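Local coordinates for putative cell adhesion protein (Parabacteroides distasonis, PDB 3LIU), which probably serves as a fimbrial subunit of the FimA/Mfa1 family, a building block of cell-surface pili thought to act in adhesion, at residues T141-Y146 with K156-K161; F198-V203 with L309-D314. One frame throughout, in Å; residues are numbered along the deposited sequence.

Contact 1. Residues T141-Y146 with K156-K161; sequences TNYIGY and KDISGK
Tyr143 reaches across from strand 141-144 to the strand beginning at Ile158, and its side chain carries much of the meeting. Its chi1 of -66° sets CG anti to the carbonyl carbon, so the ring extends along the second strand, back toward Ile158. CB lies beside the carbonyl oxygen of Lys161; Tyr143 CD2 comes next, 3.9 Å from Lys161 N, and Tyr143 CE2 follows, 4.0 Å from Gly160 CA. At the tip, Tyr143 OH donates a 2.8 Å hydrogen bond to Ile158 O, approaching from above the carbonyl plane, while Ile158 CB sits 3.4 Å from that OH. Thr141 CG2 rests on one face of the ring, toward its rim. Threonine OG1 is turned to Ile158 CG2, the two side chains crossing at about a right angle.

The backbones form a short, strongly splayed parallel pairing within the FimA-family region, the strand directions diverging by 68°. Lys161 N bonds to Thr141 O nearly along the C=O axis, and Lys161 O receives Tyr143 N in an almost straight bond (172°). A phenylalanine at Tyr143 would lose the hydroxyl bond to Ile158 O and would probably leave the start of the second strand less firmly held. Gly160 allows the close approach: a CB there would clash with Thr141 O. Asn142 points to the opposite face of the sheet from Thr141; its OD1 accepts from Val137 N, and its ND2 donates to Gln18 O on strand 16-24.

Contact 2. Residues F198-V203 with L309-D314; sequences FVLKEV and LIVKGD
Lys201 and Asp314 cross obliquely beside the bulge of this antiparallel pair, and their tips meet in a salt bridge. Lysine CG is anti to the carbonyl carbon (chi1 -75°), and the chain runs out nearly extended before bending at its last torsion. Lys201 NZ thereby faces both carboxylate oxygens, 2.6 Å from Asp314 OD1 and 2.8 Å from Asp314 OD2, each oxygen accepting on its syn lone pair.

Lys201 can face the partner strand because a classic beta bulge lies here: Lys201 and Glu202 together oppose Lys312. Lys312 O accepts both Lys201 N, at 2.8 Å, and Glu202 N, at 3.1 Å, and the register shifts by one residue.

On the side of Leu200 and Val203 the contact is apolar. The Phe198 ring lies obliquely along Gly313, Phe198 CE1 3.6 Å from Gly313 CA; a CB on that glycine would clash with Phe198 CZ and Val199 O. Leu200 crosses Val311 at about a right angle, Leu200 CD1 3.8 Å from Val311 CB, and Val203 CG1 leans obliquely on Leu309 CD1. Strands 172-185 and 358-366 pack against this side.

Asn330 on strand 326-336 bonds to both Lys201 NZ and Asp314 OD1, so the ion pair is fixed from a third strand, and the ammonium would probably favour the ionised form of the carboxylate.

Contacts 1 and 2 share no strand and lie on opposite sides of the chain's centre, their own centres about 54 Å apart. Both are strand pairings and only partly buried, but 198-203 with 309-314 is nearer the middle of the molecule and has the larger share of buried residues, with an apolar side formed by Leu200, Val203 and Val311, and most of its charged groups elsewhere. In contact 1 the second strand is exposed or partly exposed, and the main side-chain bond is a neutral hydroxyl to a carbonyl. The pairing also differs: parallel between strands close in sequence in contact 1, with strand 151-155 between them along the chain, antiparallel and bulged between distant strands in contact 2.

Contact 1. Residues T141-Y146 with K156-K161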
loop_
_atom_site.group_PDB
_atom_site.type_symbol
_atom_site.label_atom_id
_atom_site.label_comp_id
_atom_site.label_asym_id
_atom_site.label_seq_id
_atom_site.Cartn_x
_atom_site.Cartn_y
_atom_site.Cartn_z
ATOM N N THR A 141 6.880 -34.709 10.471
ATOM C CA THR A 141 7.133 -33.372 9.977
ATOM C C THR A 141 6.291 -33.052 8.710
ATOM O O THR A 141 6.458 -33.681 7.662
ATOM C CB THR A 141 8.643 -33.126 9.738
ATOM O OG1 THR A 141 9.347 -33.267 10.978
ATOM C CG2 THR A 141 8.878 -31.695 9.195
ATOM N N ASN A 142 5.377 -32.087 8.823
ATOM C CA ASN A 142 4.621 -31.620 7.663
ATOM C C ASN A 142 5.311 -30.419 7.035
ATOM O O ASN A 142 5.673 -29.466 7.738
ATOM C CB ASN A 142 3.195 -31.224 8.025
ATOM C CG ASN A 142 2.373 -32.397 8.469
ATOM O OD1 ASN A 142 1.712 -33.051 7.654
ATOM N ND2 ASN A 142 2.398 -32.673 9.757
ATOM N N TYR A 143 5.453 -30.456 5.713
ATOM C CA TYR A 143 6.081 -29.361 5.002
ATOM C C TYR A 143 5.043 -28.606 4.163
ATOM O O TYR A 143 4.146 -29.219 3.562
ATOM C CB TYR A 143 7.184 -29.913 4.090
ATOM C CG TYR A 143 8.352 -30.534 4.808
ATOM C CD1 TYR A 143 9.303 -29.734 5.405
ATOM C CD2 TYR A 143 8.516 -31.914 4.852
ATOM C CE1 TYR A 143 10.362 -30.273 6.061
ATOM C CE2 TYR A 143 9.588 -32.469 5.505
ATOM C CZ TYR A 143 10.506 -31.629 6.114
ATOM O OH TYR A 143 11.596 -32.107 6.776
ATOM N N ILE A 144 5.157 -27.279 4.143
ATOM C CA ILE A 144 4.389 -26.457 3.230
ATOM C C ILE A 144 5.332 -25.609 2.417
ATOM O O ILE A 144 6.042 -24.720 2.942
ATOM C CB ILE A 144 3.370 -25.579 3.967
ATOM C CG1 ILE A 144 2.388 -26.474 4.729
ATOM C CG2 ILE A 144 2.663 -24.630 2.970
ATOM C CD1 ILE A 144 1.375 -25.708 5.607
ATOM N N GLY A 145 5.346 -25.885 1.120
ATOM C CA GLY A 145 6.119 -25.107 0.170
ATOM C C GLY A 145 7.451 -25.701 -0.247
ATOM O O GLY A 145 8.231 -25.022 -0.917
ATOM N N TYR A 146 7.704 -26.966 0.106
ATOM C CA TYR A 146 9.013 -27.577 -0.131
ATOM C C TYR A 146 9.046 -28.481 -1.356
ATOM O O TYR A 146 10.086 -29.060 -1.672
ATOM C CB TYR A 146 9.432 -28.379 1.098
ATOM C CG TYR A 146 9.911 -27.560 2.241
ATOM C CD1 TYR A 146 9.015 -26.870 3.060
ATOM C CD2 TYR A 146 11.267 -27.477 2.529
ATOM C CE1 TYR A 146 9.474 -26.125 4.141
ATOM C CE2 TYR A 146 11.731 -26.748 3.607
ATOM C CZ TYR A 146 10.834 -26.057 4.395
ATOM O OH TYR A 146 11.321 -25.338 5.459
ATOM N N LYS A 156 16.843 -32.083 4.460
ATOM C CA LYS A 156 17.963 -32.134 5.415
ATOM C C LYS A 156 17.864 -33.348 6.325
ATOM O O LYS A 156 17.985 -33.233 7.540
ATOM C CB LYS A 156 17.991 -30.833 6.221
ATOM C CG LYS A 156 17.950 -29.635 5.294
ATOM C CD LYS A 156 18.571 -28.378 5.859
ATOM C CE LYS A 156 18.592 -27.289 4.775
ATOM N NZ LYS A 156 19.228 -25.990 5.218
ATOM N N ASP A 157 17.618 -34.508 5.719
ATOM C CA ASP A 157 17.560 -35.821 6.401
ATOM C C ASP A 157 16.369 -36.015 7.352
ATOM O O ASP A 157 16.247 -37.090 7.960
ATOM C CB ASP A 157 18.878 -36.126 7.152
ATOM C CG ASP A 157 20.107 -35.589 6.427
ATOM O OD1 ASP A 157 20.656 -36.315 5.565
ATOM O OD2 ASP A 157 20.521 -34.435 6.719
ATOM N N ILE A 158 15.523 -34.987 7.497
ATOM C CA ILE A 158 14.239 -35.088 8.203
ATOM C C ILE A 158 13.182 -35.443 7.165
ATOM O O ILE A 158 12.801 -34.596 6.313
ATOM C CB ILE A 158 13.758 -33.738 8.867
ATOM C CG1 ILE A 158 14.876 -33.016 9.623
ATOM C CG2 ILE A 158 12.542 -33.987 9.767
ATOM C CD1 ILE A 158 15.435 -33.746 10.787
ATOM N N SER A 159 12.709 -36.679 7.209
ATOM C CA SER A 159 11.687 -37.096 6.283
ATOM C C SER A 159 10.331 -36.684 6.856
ATOM O O SER A 159 10.168 -36.524 8.064
ATOM C CB SER A 159 11.760 -38.606 6.019
ATOM O OG SER A 159 10.993 -39.294 6.983
ATOM N N GLY A 160 9.376 -36.470 5.964
ATOM C CA GLY A 160 8.044 -36.046 6.352
ATOM C C GLY A 160 7.140 -36.022 5.141
ATOM O O GLY A 160 7.234 -36.881 4.269
ATOM N N LYS A 161 6.251 -35.050 5.074
ATOM C CA LYS A 161 5.267 -35.031 3.997
ATOM C C LYS A 161 4.941 -33.614 3.610
ATOM O O LYS A 161 4.619 -32.793 4.483
ATOM C CB LYS A 161 3.994 -35.718 4.440
ATOM C CG LYS A 161 3.040 -36.034 3.283
ATOM C CD LYS A 161 1.658 -36.404 3.801
ATOM C CE LYS A 161 0.805 -36.995 2.716
ATOM N NZ LYS A 161 -0.601 -36.624 2.897
#

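Contact 2. Residues F198-V203 with L309-D314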
loop_
_atom_site.group_PDB
_atom_site.type_symbol
_atom_site.label_atom_id
_atom_site.label_comp_id
_atom_site.label_asym_id
_atom_site.label_seq_id
_atom_site.Cartn_x
_atom_site.Cartn_y
_atom_site.Cartn_z
ATOM N N PHE A 198 7.913 24.925 -15.513
ATOM C CA PHE A 198 7.413 24.556 -14.188
ATOM C C PHE A 198 8.577 23.969 -13.437
ATOM O O PHE A 198 9.213 23.050 -13.947
ATOM C CB PHE A 198 6.323 23.530 -14.307
ATOM C CG PHE A 198 5.839 22.981 -12.983
ATOM C CD1 PHE A 198 5.025 23.737 -12.156
ATOM C CD2 PHE A 198 6.173 21.711 -12.588
ATOM C CE1 PHE A 198 4.601 23.243 -10.955
ATOM C CE2 PHE A 198 5.739 21.208 -11.405
ATOM C CZ PHE A 198 4.947 21.967 -10.579
ATOM N N VAL A 199 8.857 24.515 -12.255
ATOM C CA VAL A 199 9.912 24.027 -11.373
ATOM C C VAL A 199 9.233 23.370 -10.176
ATOM O O VAL A 199 8.523 24.046 -9.401
ATOM C CB VAL A 199 10.837 25.173 -10.899
ATOM C CG1 VAL A 199 11.953 24.617 -10.034
ATOM C CG2 VAL A 199 11.402 25.967 -12.104
ATOM N N LEU A 200 9.451 22.061 -10.035
ATOM C CA LEU A 200 8.910 21.288 -8.945
ATOM C C LEU A 200 9.588 21.610 -7.601
ATOM O O LEU A 200 10.793 21.573 -7.521
ATOM C CB LEU A 200 9.041 19.792 -9.266
ATOM C CG LEU A 200 8.456 18.859 -8.212
ATOM C CD1 LEU A 200 6.894 18.972 -8.220
ATOM C CD2 LEU A 200 8.944 17.431 -8.478
ATOM N N LYS A 201 8.801 21.896 -6.562
ATOM C CA LYS A 201 9.337 22.170 -5.203
ATOM C C LYS A 201 9.016 21.083 -4.185
ATOM O O LYS A 201 9.840 20.794 -3.319
ATOM C CB LYS A 201 8.803 23.490 -4.669
ATOM C CG LYS A 201 9.447 24.745 -5.311
ATOM C CD LYS A 201 8.984 26.021 -4.558
ATOM C CE LYS A 201 9.833 27.273 -4.865
ATOM N NZ LYS A 201 8.981 28.544 -5.035
ATOM N N GLU A 202 7.831 20.476 -4.293
ATOM C CA GLU A 202 7.371 19.500 -3.290
ATOM C C GLU A 202 6.370 18.512 -3.908
ATOM O O GLU A 202 5.610 18.850 -4.822
ATOM C CB GLU A 202 6.715 20.243 -2.097
ATOM C CG GLU A 202 6.253 19.356 -0.918
ATOM C CD GLU A 202 7.318 19.180 0.165
ATOM O OE1 GLU A 202 8.411 19.754 0.021
ATOM O OE2 GLU A 202 7.069 18.477 1.173
ATOM N N VAL A 203 6.372 17.287 -3.391
ATOM C CA VAL A 203 5.363 16.302 -3.698
ATOM C C VAL A 203 4.821 15.752 -2.387
ATOM O O VAL A 203 5.591 15.514 -1.441
ATOM C CB VAL A 203 5.959 15.156 -4.545
ATOM C CG1 VAL A 203 4.866 14.187 -4.980
ATOM C CG2 VAL A 203 6.702 15.721 -5.790
ATOM N N LEU A 309 -2.228 12.506 -4.938
ATOM C CA LEU A 309 -0.907 13.003 -5.105
ATOM C C LEU A 309 -1.002 14.463 -5.476
ATOM O O LEU A 309 -1.670 14.848 -6.456
ATOM C CB LEU A 309 -0.102 12.198 -6.151
ATOM C CG LEU A 309 1.345 12.720 -6.305
ATOM C CD1 LEU A 309 2.368 11.611 -6.454
ATOM C CD2 LEU A 309 1.479 13.743 -7.434
ATOM N N ILE A 310 -0.330 15.288 -4.682
ATOM C CA ILE A 310 -0.332 16.729 -4.893
ATOM C C ILE A 310 1.098 17.238 -5.079
ATOM O O ILE A 310 2.004 16.905 -4.270
ATOM C CB ILE A 310 -0.995 17.451 -3.685
ATOM C CG1 ILE A 310 -2.369 16.849 -3.389
ATOM C CG2 ILE A 310 -1.147 19.024 -3.938
ATOM C CD1 ILE A 310 -3.117 17.494 -2.177
ATOM N N VAL A 311 1.323 17.996 -6.163
ATOM C CA VAL A 311 2.596 18.672 -6.400
ATOM C C VAL A 311 2.488 20.183 -6.209
ATOM O O VAL A 311 1.415 20.781 -6.404
ATOM C CB VAL A 311 3.199 18.342 -7.784
ATOM C CG1 VAL A 311 3.166 16.785 -8.028
ATOM C CG2 VAL A 311 2.461 19.056 -8.857
ATOM N N LYS A 312 3.590 20.759 -5.741
ATOM C CA LYS A 312 3.747 22.197 -5.616
ATOM C C LYS A 312 4.970 22.644 -6.393
ATOM O O LYS A 312 6.018 22.008 -6.307
ATOM C CB LYS A 312 3.933 22.603 -4.168
ATOM C CG LYS A 312 3.691 24.117 -3.936
ATOM C CD LYS A 312 4.058 24.583 -2.564
ATOM C CE LYS A 312 5.543 24.575 -2.364
ATOM N NZ LYS A 312 5.859 24.996 -1.008
ATOM N N GLY A 313 4.850 23.756 -7.127
ATOM C CA GLY A 313 6.005 24.328 -7.831
ATOM C C GLY A 313 5.713 25.702 -8.404
ATOM O O GLY A 313 4.643 26.267 -8.180
ATOM N N ASP A 314 6.661 26.234 -9.159
ATOM C CA ASP A 314 6.567 27.596 -9.682
ATOM C C ASP A 314 6.258 27.488 -11.152
ATOM O O ASP A 314 6.998 26.832 -11.882
ATOM C CB ASP A 314 7.885 28.359 -9.476
ATOM C CG ASP A 314 8.251 28.507 -8.005
ATOM O OD1 ASP A 314 7.402 28.252 -7.123
ATOM O OD2 ASP A 314 9.416 28.838 -7.735
#